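Local coordinates for protein putative fimbrium anchoring subunit Fim4B (Bacteroides ovatus, PDB 5CAG) that probably serves as a lipid-linked subunit that attaches a fimbrium to the bacterial outer membrane, at residues Pro16-Ile22 with Gly60-Pro66; Val119-Asp123 with Lys209-Met213; Arg38-Lys44 with Arg68-Tyr74. All blocks are in the same frame, centred on the assembly; numbering follows the deposited sequence.

Contact 1 (Pro16-Ile22 with Gly60-Pro66). With SO4 (sulfate ion), chain C.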
loop_
_atom_site.group_PDB
_atom_site.type_symbol
_atom_site.label_atom_id
_atom_site.label_comp_id
_atom_site.label_asym_id
_atom_site.label_seq_id
_atom_site.Cartn_x
_atom_site.Cartn_y
_atom_site.Cartn_z
ATOM N N PRO A 16 17.610 -5.819 32.933
ATOM C CA PRO A 16 18.664 -5.168 32.111
ATOM C C PRO A 16 18.335 -5.055 30.610
ATOM O O PRO A 16 17.772 -5.986 30.022
ATOM C CB PRO A 16 19.899 -6.059 32.331
ATOM C CG PRO A 16 19.370 -7.354 32.838
ATOM C CD PRO A 16 18.136 -7.018 33.622
ATOM N N VAL A 17 18.690 -3.900 29.996
ATOM C CA VAL A 17 18.428 -3.636 28.578
ATOM C C VAL A 17 19.654 -3.105 27.846
ATOM O O VAL A 17 20.162 -2.018 28.145
ATOM C CB VAL A 17 17.217 -2.699 28.318
ATOM C CG1 VAL A 17 15.904 -3.467 28.375
ATOM C CG2 VAL A 17 17.200 -1.491 29.261
ATOM N N SER A 18 20.100 -3.878 26.854
ATOM C CA SER A 18 21.178 -3.474 25.965
ATOM C C SER A 18 20.499 -2.710 24.837
ATOM O O SER A 18 19.925 -3.329 23.941
ATOM C CB SER A 18 21.983 -4.684 25.473
ATOM O OG SER A 18 21.217 -5.642 24.759
ATOM N N GLY A 19 20.458 -1.384 24.959
ATOM C CA GLY A 19 19.804 -0.514 23.988
ATOM C C GLY A 19 20.334 -0.623 22.568
ATOM O O GLY A 19 21.480 -1.038 22.345
ATOM N N VAL A 20 19.483 -0.279 21.590
ATOM C CA VAL A 20 19.861 -0.277 20.178
ATOM C C VAL A 20 19.786 1.160 19.648
ATOM O O VAL A 20 19.134 2.009 20.258
ATOM C CB VAL A 20 19.079 -1.273 19.281
ATOM C CG1 VAL A 20 19.333 -2.715 19.691
ATOM C CG2 VAL A 20 17.592 -0.965 19.249
ATOM N N ASP A 21 20.496 1.434 18.547
ATOM C CA ASP A 21 20.519 2.739 17.914
ATOM C C ASP A 21 20.265 2.547 16.427
ATOM O O ASP A 21 21.131 2.068 15.681
ATOM C CB ASP A 21 21.840 3.480 18.196
ATOM C CG ASP A 21 21.899 4.953 17.794
ATOM O OD1 ASP A 21 20.965 5.431 17.091
ATOM O OD2 ASP A 21 22.904 5.615 18.127
ATOM N N ILE A 22 19.047 2.905 16.006
ATOM C CA ILE A 22 18.615 2.790 14.624
ATOM C C ILE A 22 18.898 4.097 13.893
ATOM O O ILE A 22 18.531 5.171 14.369
ATOM C CB ILE A 22 17.116 2.389 14.572
ATOM C CG1 ILE A 22 16.923 0.949 15.084
ATOM C CG2 ILE A 22 16.511 2.560 13.171
ATOM C CD1 ILE A 22 15.693 0.757 15.949
ATOM N N GLY A 60 16.651 6.605 15.883
ATOM C CA GLY A 60 16.997 6.956 17.255
ATOM C C GLY A 60 17.280 5.787 18.175
ATOM O O GLY A 60 17.251 4.628 17.751
ATOM N N GLU A 61 17.570 6.101 19.451
ATOM C CA GLU A 61 17.829 5.118 20.502
ATOM C C GLU A 61 16.518 4.460 20.945
ATOM O O GLU A 61 15.469 5.108 20.967
ATOM C CB GLU A 61 18.524 5.778 21.696
ATOM C CG GLU A 61 19.957 6.199 21.419
ATOM C CD GLU A 61 20.994 5.573 22.330
ATOM O OE1 GLU A 61 20.618 5.068 23.414
ATOM O OE2 GLU A 61 22.188 5.584 21.951
HETATM N N MSE A 62 16.591 3.175 21.317
HETATM C CA MSE A 62 15.454 2.343 21.721
HETATM C C MSE A 62 15.957 1.188 22.594
HETATM O O MSE A 62 16.864 0.479 22.178
HETATM C CB MSE A 62 14.800 1.814 20.444
HETATM C CG MSE A 62 13.482 1.129 20.656
HETATM SE SE MSE A 62 12.871 0.390 18.975
HETATM C CE MSE A 62 12.812 1.968 18.012
ATOM N N LYS A 63 15.408 0.996 23.793
ATOM C CA LYS A 63 15.958 -0.059 24.651
ATOM C C LYS A 63 15.201 -1.372 24.488
ATOM O O LYS A 63 14.095 -1.554 24.988
ATOM C CB LYS A 63 16.066 0.379 26.125
ATOM C CG LYS A 63 17.263 1.308 26.356
ATOM C CD LYS A 63 17.168 2.064 27.670
ATOM C CE LYS A 63 18.276 3.079 27.844
ATOM N NZ LYS A 63 18.223 3.737 29.182
ATOM N N VAL A 64 15.833 -2.275 23.749
ATOM C CA VAL A 64 15.367 -3.616 23.439
ATOM C C VAL A 64 16.116 -4.592 24.352
ATOM O O VAL A 64 17.354 -4.575 24.377
ATOM C CB VAL A 64 15.589 -3.932 21.926
ATOM C CG1 VAL A 64 15.289 -5.387 21.592
ATOM C CG2 VAL A 64 14.754 -3.014 21.047
ATOM N N PRO A 65 15.417 -5.463 25.107
ATOM C CA PRO A 65 16.149 -6.463 25.915
ATOM C C PRO A 65 16.707 -7.571 25.006
ATOM O O PRO A 65 16.191 -7.730 23.898
ATOM C CB PRO A 65 15.092 -6.986 26.885
ATOM C CG PRO A 65 13.781 -6.756 26.192
ATOM C CD PRO A 65 13.951 -5.642 25.194
ATOM N N PRO A 66 17.742 -8.352 25.387
ATOM C CA PRO A 66 18.247 -9.378 24.449
ATOM C C PRO A 66 17.226 -10.496 24.159
ATOM O O PRO A 66 16.308 -10.746 24.955
ATOM C CB PRO A 66 19.507 -9.911 25.144
ATOM C CG PRO A 66 19.875 -8.844 26.140
ATOM C CD PRO A 66 18.553 -8.318 26.618
HETATM S S SO4 C . 12.931 3.645 25.495
HETATM O O1 SO4 C . 12.653 3.494 26.927
HETATM O O2 SO4 C . 12.225 4.832 24.997
HETATM O O3 SO4 C . 14.369 3.838 25.286
HETATM O O4 SO4 C . 12.476 2.429 24.788
#

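Contact 2 (Val119-Asp123 with Lys209-Met213)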
loop_
_atom_site.group_PDB
_atom_site.type_symbol
_atom_site.label_atom_id
_atom_site.label_comp_id
_atom_site.label_asym_id
_atom_site.label_seq_id
_atom_site.Cartn_x
_atom_site.Cartn_y
_atom_site.Cartn_z
ATOM N N VAL A 119 8.136 0.344 4.268
ATOM C CA VAL A 119 8.202 -0.777 5.189
ATOM C C VAL A 119 9.578 -1.428 5.170
ATOM O O VAL A 119 10.247 -1.485 4.133
ATOM C CB VAL A 119 7.073 -1.813 4.861
ATOM C CG1 VAL A 119 7.267 -3.154 5.581
ATOM C CG2 VAL A 119 5.702 -1.252 5.186
ATOM N N LEU A 120 9.967 -1.925 6.351
ATOM C CA LEU A 120 11.083 -2.814 6.607
ATOM C C LEU A 120 10.559 -3.939 7.487
ATOM O O LEU A 120 9.936 -3.663 8.522
ATOM C CB LEU A 120 12.303 -2.138 7.238
ATOM C CG LEU A 120 13.354 -3.125 7.769
ATOM C CD1 LEU A 120 14.062 -3.839 6.643
ATOM C CD2 LEU A 120 14.325 -2.457 8.675
ATOM N N ASN A 121 10.754 -5.193 7.062
ATOM C CA ASN A 121 10.342 -6.322 7.892
ATOM C C ASN A 121 11.427 -7.395 7.865
ATOM O O ASN A 121 11.843 -7.847 6.785
ATOM C CB ASN A 121 8.970 -6.876 7.526
ATOM C CG ASN A 121 8.890 -7.570 6.206
ATOM O OD1 ASN A 121 8.852 -6.939 5.137
ATOM N ND2 ASN A 121 8.818 -8.885 6.271
ATOM N N ILE A 122 11.956 -7.709 9.068
ATOM C CA ILE A 122 13.004 -8.708 9.292
ATOM C C ILE A 122 12.329 -9.877 9.986
ATOM O O ILE A 122 11.723 -9.661 11.042
ATOM C CB ILE A 122 14.167 -8.116 10.130
ATOM C CG1 ILE A 122 14.757 -6.858 9.481
ATOM C CG2 ILE A 122 15.236 -9.165 10.390
ATOM C CD1 ILE A 122 15.424 -5.901 10.452
ATOM N N ASP A 123 12.352 -11.086 9.379
ATOM C CA ASP A 123 11.710 -12.252 9.985
ATOM C C ASP A 123 12.437 -12.668 11.266
ATOM O O ASP A 123 11.776 -13.071 12.224
ATOM C CB ASP A 123 11.617 -13.434 9.018
ATOM C CG ASP A 123 10.624 -13.313 7.876
ATOM O OD1 ASP A 123 9.684 -12.462 7.972
ATOM O OD2 ASP A 123 10.735 -14.107 6.913
ATOM N N LYS A 209 7.317 -7.697 -1.531
ATOM C CA LYS A 209 8.512 -7.032 -1.024
ATOM C C LYS A 209 9.657 -7.275 -2.052
ATOM O O LYS A 209 9.842 -8.399 -2.557
ATOM C CB LYS A 209 8.827 -7.661 0.370
ATOM C CG LYS A 209 10.270 -7.635 0.918
ATOM C CD LYS A 209 10.386 -8.284 2.343
ATOM C CE LYS A 209 11.508 -7.766 3.247
ATOM N NZ LYS A 209 11.306 -6.358 3.797
ATOM N N GLU A 210 10.361 -6.209 -2.417
ATOM C CA GLU A 210 11.449 -6.281 -3.380
ATOM C C GLU A 210 12.790 -6.183 -2.650
ATOM O O GLU A 210 13.814 -6.516 -3.259
ATOM C CB GLU A 210 11.302 -5.190 -4.463
ATOM C CG GLU A 210 10.196 -5.502 -5.468
ATOM C CD GLU A 210 9.905 -4.549 -6.622
ATOM O OE1 GLU A 210 10.468 -3.431 -6.660
ATOM O OE2 GLU A 210 9.058 -4.913 -7.469
HETATM N N MSE A 211 12.813 -5.764 -1.342
HETATM C CA MSE A 211 14.091 -5.647 -0.633
HETATM C C MSE A 211 14.784 -7.020 -0.489
HETATM O O MSE A 211 14.135 -8.047 -0.238
HETATM C CB MSE A 211 13.928 -4.966 0.715
HETATM C CG MSE A 211 15.248 -4.667 1.437
HETATM SE SE MSE A 211 14.984 -3.898 3.224
HETATM C CE MSE A 211 14.508 -2.119 2.680
ATOM N N THR A 212 16.103 -7.018 -0.722
ATOM C CA THR A 212 16.952 -8.189 -0.610
ATOM C C THR A 212 17.359 -8.357 0.847
ATOM O O THR A 212 17.869 -7.412 1.461
ATOM C CB THR A 212 18.112 -8.047 -1.576
ATOM O OG1 THR A 212 17.550 -8.226 -2.872
ATOM C CG2 THR A 212 19.234 -9.064 -1.329
HETATM N N MSE A 213 17.092 -9.575 1.384
HETATM C CA MSE A 213 17.346 -10.046 2.754
HETATM C C MSE A 213 18.420 -11.095 2.635
HETATM O O MSE A 213 18.139 -12.250 2.290
HETATM C CB MSE A 213 16.052 -10.587 3.359
HETATM C CG MSE A 213 14.828 -9.705 3.093
HETATM SE SE MSE A 213 14.946 -7.856 3.763
HETATM C CE MSE A 213 15.069 -8.153 5.721
#

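Contact 3 (Arg38-Lys44 with Arg68-Tyr74)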
loop_
_atom_site.group_PDB
_atom_site.type_symbol
_atom_site.label_atom_id
_atom_site.label_comp_id
_atom_site.label_asym_id
_atom_site.label_seq_id
_atom_site.Cartn_x
_atom_site.Cartn_y
_atom_site.Cartn_z
ATOM N N ARG A 38 7.241 3.952 13.142
ATOM C CA ARG A 38 6.924 3.086 14.274
ATOM C C ARG A 38 7.748 1.830 14.126
ATOM O O ARG A 38 7.896 1.336 13.000
ATOM C CB ARG A 38 5.428 2.761 14.374
ATOM C CG ARG A 38 5.034 2.262 15.769
ATOM C CD ARG A 38 3.973 1.206 15.646
ATOM N NE ARG A 38 3.243 0.942 16.888
ATOM C CZ ARG A 38 2.011 0.435 16.915
ATOM N NH1 ARG A 38 1.365 0.176 15.782
ATOM N NH2 ARG A 38 1.402 0.214 18.073
ATOM N N VAL A 39 8.357 1.357 15.230
ATOM C CA VAL A 39 9.227 0.185 15.240
ATOM C C VAL A 39 8.653 -0.839 16.206
ATOM O O VAL A 39 8.412 -0.517 17.379
ATOM C CB VAL A 39 10.695 0.537 15.596
ATOM C CG1 VAL A 39 11.586 -0.688 15.493
ATOM C CG2 VAL A 39 11.247 1.679 14.744
ATOM N N ILE A 40 8.395 -2.061 15.727
ATOM C CA ILE A 40 7.863 -3.079 16.635
ATOM C C ILE A 40 8.759 -4.291 16.591
ATOM O O ILE A 40 9.096 -4.777 15.516
ATOM C CB ILE A 40 6.379 -3.475 16.422
ATOM C CG1 ILE A 40 5.473 -2.263 16.258
ATOM C CG2 ILE A 40 5.892 -4.340 17.577
ATOM C CD1 ILE A 40 4.201 -2.596 15.541
ATOM N N PHE A 41 9.117 -4.779 17.768
ATOM C CA PHE A 41 9.940 -5.949 17.974
ATOM C C PHE A 41 9.080 -7.080 18.535
ATOM O O PHE A 41 8.696 -7.012 19.697
ATOM C CB PHE A 41 11.066 -5.592 18.949
ATOM C CG PHE A 41 12.271 -4.934 18.331
ATOM C CD1 PHE A 41 12.269 -3.577 18.040
ATOM C CD2 PHE A 41 13.429 -5.660 18.090
ATOM C CE1 PHE A 41 13.402 -2.964 17.505
ATOM C CE2 PHE A 41 14.551 -5.048 17.538
ATOM C CZ PHE A 41 14.535 -3.701 17.271
ATOM N N TYR A 42 8.739 -8.090 17.727
ATOM C CA TYR A 42 7.926 -9.191 18.226
ATOM C C TYR A 42 8.858 -10.303 18.716
ATOM O O TYR A 42 9.645 -10.842 17.932
ATOM C CB TYR A 42 6.924 -9.709 17.180
ATOM C CG TYR A 42 5.965 -8.661 16.662
ATOM C CD1 TYR A 42 6.287 -7.877 15.558
ATOM C CD2 TYR A 42 4.715 -8.487 17.242
ATOM C CE1 TYR A 42 5.401 -6.925 15.065
ATOM C CE2 TYR A 42 3.818 -7.543 16.751
ATOM C CZ TYR A 42 4.166 -6.765 15.661
ATOM O OH TYR A 42 3.301 -5.811 15.185
ATOM N N PRO A 43 8.825 -10.637 20.020
ATOM C CA PRO A 43 9.700 -11.699 20.509
ATOM C C PRO A 43 9.240 -13.056 19.996
ATOM O O PRO A 43 8.031 -13.306 19.918
ATOM C CB PRO A 43 9.569 -11.577 22.025
ATOM C CG PRO A 43 8.218 -11.042 22.226
ATOM C CD PRO A 43 7.962 -10.112 21.099
ATOM N N LYS A 44 10.206 -13.913 19.624
ATOM C CA LYS A 44 9.941 -15.266 19.141
ATOM C C LYS A 44 9.864 -16.252 20.329
ATOM O O LYS A 44 8.963 -17.102 20.384
ATOM C CB LYS A 44 11.009 -15.683 18.136
ATOM C CG LYS A 44 10.895 -14.955 16.810
ATOM C CD LYS A 44 11.950 -15.437 15.835
ATOM C CE LYS A 44 11.459 -15.396 14.413
ATOM N NZ LYS A 44 12.204 -16.340 13.539
ATOM N N ARG A 68 15.589 -13.241 20.527
ATOM C CA ARG A 68 15.243 -13.405 19.111
ATOM C C ARG A 68 13.913 -12.715 18.849
ATOM O O ARG A 68 12.931 -12.968 19.566
ATOM C CB ARG A 68 15.153 -14.887 18.702
ATOM C CG ARG A 68 16.470 -15.656 18.570
ATOM C CD ARG A 68 16.272 -17.038 17.934
ATOM N NE ARG A 68 15.104 -17.756 18.466
ATOM C CZ ARG A 68 14.088 -18.209 17.732
ATOM N NH1 ARG A 68 14.096 -18.067 16.411
ATOM N NH2 ARG A 68 13.064 -18.822 18.313
ATOM N N TYR A 69 13.880 -11.852 17.827
ATOM C CA TYR A 69 12.699 -11.086 17.437
ATOM C C TYR A 69 12.392 -11.123 15.953
ATOM O O TYR A 69 13.229 -11.493 15.130
ATOM C CB TYR A 69 12.898 -9.598 17.776
ATOM C CG TYR A 69 13.112 -9.293 19.231
ATOM C CD1 TYR A 69 12.032 -9.070 20.082
ATOM C CD2 TYR A 69 14.393 -9.155 19.750
ATOM C CE1 TYR A 69 12.223 -8.784 21.431
ATOM C CE2 TYR A 69 14.598 -8.876 21.099
ATOM C CZ TYR A 69 13.509 -8.678 21.934
ATOM O OH TYR A 69 13.704 -8.383 23.256
ATOM N N SER A 70 11.209 -10.632 15.617
ATOM C CA SER A 70 10.749 -10.336 14.275
ATOM C C SER A 70 10.557 -8.822 14.307
ATOM O O SER A 70 10.097 -8.320 15.332
ATOM C CB SER A 70 9.478 -11.111 13.957
ATOM O OG SER A 70 9.735 -12.496 13.809
ATOM N N VAL A 71 10.999 -8.070 13.296
ATOM C CA VAL A 71 10.892 -6.608 13.403
ATOM C C VAL A 71 10.056 -6.012 12.264
ATOM O O VAL A 71 10.080 -6.537 11.142
ATOM C CB VAL A 71 12.303 -5.942 13.457
ATOM C CG1 VAL A 71 12.213 -4.439 13.706
ATOM C CG2 VAL A 71 13.186 -6.593 14.509
ATOM N N VAL A 72 9.346 -4.900 12.551
ATOM C CA VAL A 72 8.602 -4.131 11.548
ATOM C C VAL A 72 8.891 -2.640 11.752
ATOM O O VAL A 72 8.972 -2.170 12.890
ATOM C CB VAL A 72 7.068 -4.376 11.433
ATOM C CG1 VAL A 72 6.741 -5.784 10.981
ATOM C CG2 VAL A 72 6.335 -4.024 12.713
ATOM N N VAL A 73 9.078 -1.909 10.651
ATOM C CA VAL A 73 9.284 -0.465 10.680
ATOM C C VAL A 73 8.448 0.120 9.578
ATOM O O VAL A 73 8.652 -0.233 8.405
ATOM C CB VAL A 73 10.750 0.007 10.553
ATOM C CG1 VAL A 73 10.843 1.503 10.833
ATOM C CG2 VAL A 73 11.674 -0.769 11.471
ATOM N N TYR A 74 7.511 0.997 9.926
ATOM C CA TYR A 74 6.690 1.619 8.904
ATOM C C TYR A 74 6.424 3.079 9.294
ATOM O O TYR A 74 6.592 3.435 10.460
ATOM C CB TYR A 74 5.401 0.814 8.687
ATOM C CG TYR A 74 4.455 0.826 9.870
ATOM C CD1 TYR A 74 3.506 1.832 10.020
ATOM C CD2 TYR A 74 4.490 -0.185 10.828
ATOM C CE1 TYR A 74 2.634 1.847 11.105
ATOM C CE2 TYR A 74 3.630 -0.169 11.935
ATOM C CZ TYR A 74 2.705 0.855 12.070
ATOM O OH TYR A 74 1.833 0.894 13.135
#

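Contact 1 (Pro16-Ile22 with Gly60-Pro66)
The carbonyl oxygen of Met62 accepts the backbone N-H of Val20, with Val20 N 2.8 Å from Met62 O and a nearly straight bond (177°). The reverse bond, from Met62 N to Val20 O, completes an antiparallel hydrogen-bonded pair. Two residues on, Ile22 and Gly60 form a second such pair, of which the bond from Gly60 N to Ile22 O is weak. Strand 59-62 pairs antiparallel with strand 20-25, which on its other edge runs parallel to strand 134-154, in a beta domain whose sequence family belongs to the transthyretin clan.

One face of this strand pair is apolar and turned inward. Val20, Ile22 and Met62, a selenomethionine, point to it. Val20 CG2 lies 3.9 Å from Val64 CG2. The Met62 chain runs straight to its selenium and then bends (chi3 -59°), which carries Met62 CE to 3.7 Å from Ile22 CD1. Strand 134-154 covers Val20 and Ile22 through Leu136, and Val39 and Phe41 of strand 36-43 meet Met62.

The other face carries Asp21 and Glu61. Their side chains run at a slant to each other, the carboxylate planes 57° apart. The two like charges come near without a bond, Asp21 OD2 being 3.9 Å from Glu61 OE2, and this could raise the proton affinity of either.

Beyond the Val20-Met62 pair, toward Val17 and Pro65, the contact is made by side chains. The two methyls of Val17 meet different residues of 60-66: CG2 crosses the Lys63 side chain at about a right angle, and CG1 rests on Pro65. A sulfate ion, probably from the crystallisation liquor, is held weakly by one backbone amide, Lys63 N, which lies 3.4 Å from both O3 and O4 of the sulfate.

Contact 2 (Val119-Asp123 with Lys209-Met213)
The flat amide of Asn121 receives the ammonium group of Lys209 over one of its faces. Lys209 NZ lies 2.9 Å from Asn121 OD1, but the donor stands 61° out of the carbonyl plane and so is not on a lone pair. The amide nitrogen has its own partner: Asn121 ND2 is hydrogen-bonded to Tyr89 OH, which would limit the rotation of the group. The same ammonium also makes a weak bond to the backbone, with Lys209 NZ 3.4 Å from Asn121 O. One lysine thus reaches both carbonyl oxygens of a single residue.

The two side chains come from opposite directions. Lys209 is extended up to its last bond, then bends at chi4 (71°) and turns its nitrogen in toward the strand. Two selenomethionines follow it along the loop. Met211 brings its selenium to 3.5 Å from Leu120 CD1. Met213 is folded at both chi2 and chi3, and its methyl, CE, ends 3.4 Å from Asn121 O. That methyl also touches Ile122, lying 4.0 Å from Ile122 CG1.

No backbone pairing joins the two segments. This is a loop laid against a strand through its side chains. The loop follows strand 197-205 and precedes strand 232-239, and Glu141 of strand 134-154 takes a hydrogen bond from Glu210 N. Strand 118-127 lies between strands 67-75 and 134-154, bonded through its backbone to both. Just past Ile122 the chain turns a corner, where Asp123 forms a salt bridge with Arg216, a residue a little further along the same loop.

Contact 3 (Arg38-Lys44 with Arg68-Tyr74)
Arg38 and Tyr74 leave their strands with different first torsions yet run side by side. CG of Arg38 is turned away from its backbone nitrogen (chi1 -161°), while the ring of Tyr74 is tucked between nitrogen and carbonyl carbon (chi1 67°). This brings the phenol to the edge of the guanidinium, in its plane, with Arg38 NH1 donating to Tyr74 OH at 2.8 Å. Arg38 NH2 forms salt bridges with Asp52 and Glu86.

The frame is a regular antiparallel strand pair in a beta domain of the FimB/Mfa2 family. Arg38-Tyr74, Ile40-Val72 and Tyr42-Ser70 are hydrogen-bonded pairs, each closed by two backbone bonds. Lys44 N adds one more, to Arg68 O.

On the face with Arg38 and Tyr74, Val72 fills the middle. Its CG2 lies 3.7 Å from Ile40 CB and 3.8 Å from Tyr42 CE1. Tyr42 OH is hydrogen-bonded to Glu86 O.

On the opposite face Val71 and Val73 pack on Trp138, Phe41 and Val71 on Leu125, and Val39 on Leu55. Val71 CG2 makes a CH-pi contact over the Phe41 ring, 4.0 Å from its centroid. Phe41 in turn points its edge at the face of Tyr69 in a T-shaped stack, centroids 5.4 Å apart and planes at 90°. Tyr69 OH is bonded to Pro65 O.

At the exposed end Lys44 crosses the Arg68 guanidinium. Glu124 forms salt bridges with both, which should offset their like charges. There Lys44 CD lies over one face of that guanidinium, 3.4 Å from Arg68 NH1.

Overall arrangement
From the N terminus, the chain first lays down 16-22 and then 38-44. It returns as 60-66 to close contact 1, and as 68-74 to close contact 3. The two loops therefore cross. Contact 2 opens only afterwards, at 119-123, and closes the longest loop of the three at 209-213. Contacts 1 and 3 share an apolar interior, where Met62 and Val64 pack on Val39, Phe41 and Tyr69. Contacts 3 and 2 meet as neighbouring strands, with Val71 N close to Ile122 O and Ser70 OG close to Asp123 O. Together they join the early strands to strand 118-127 and to the late loop 209-213.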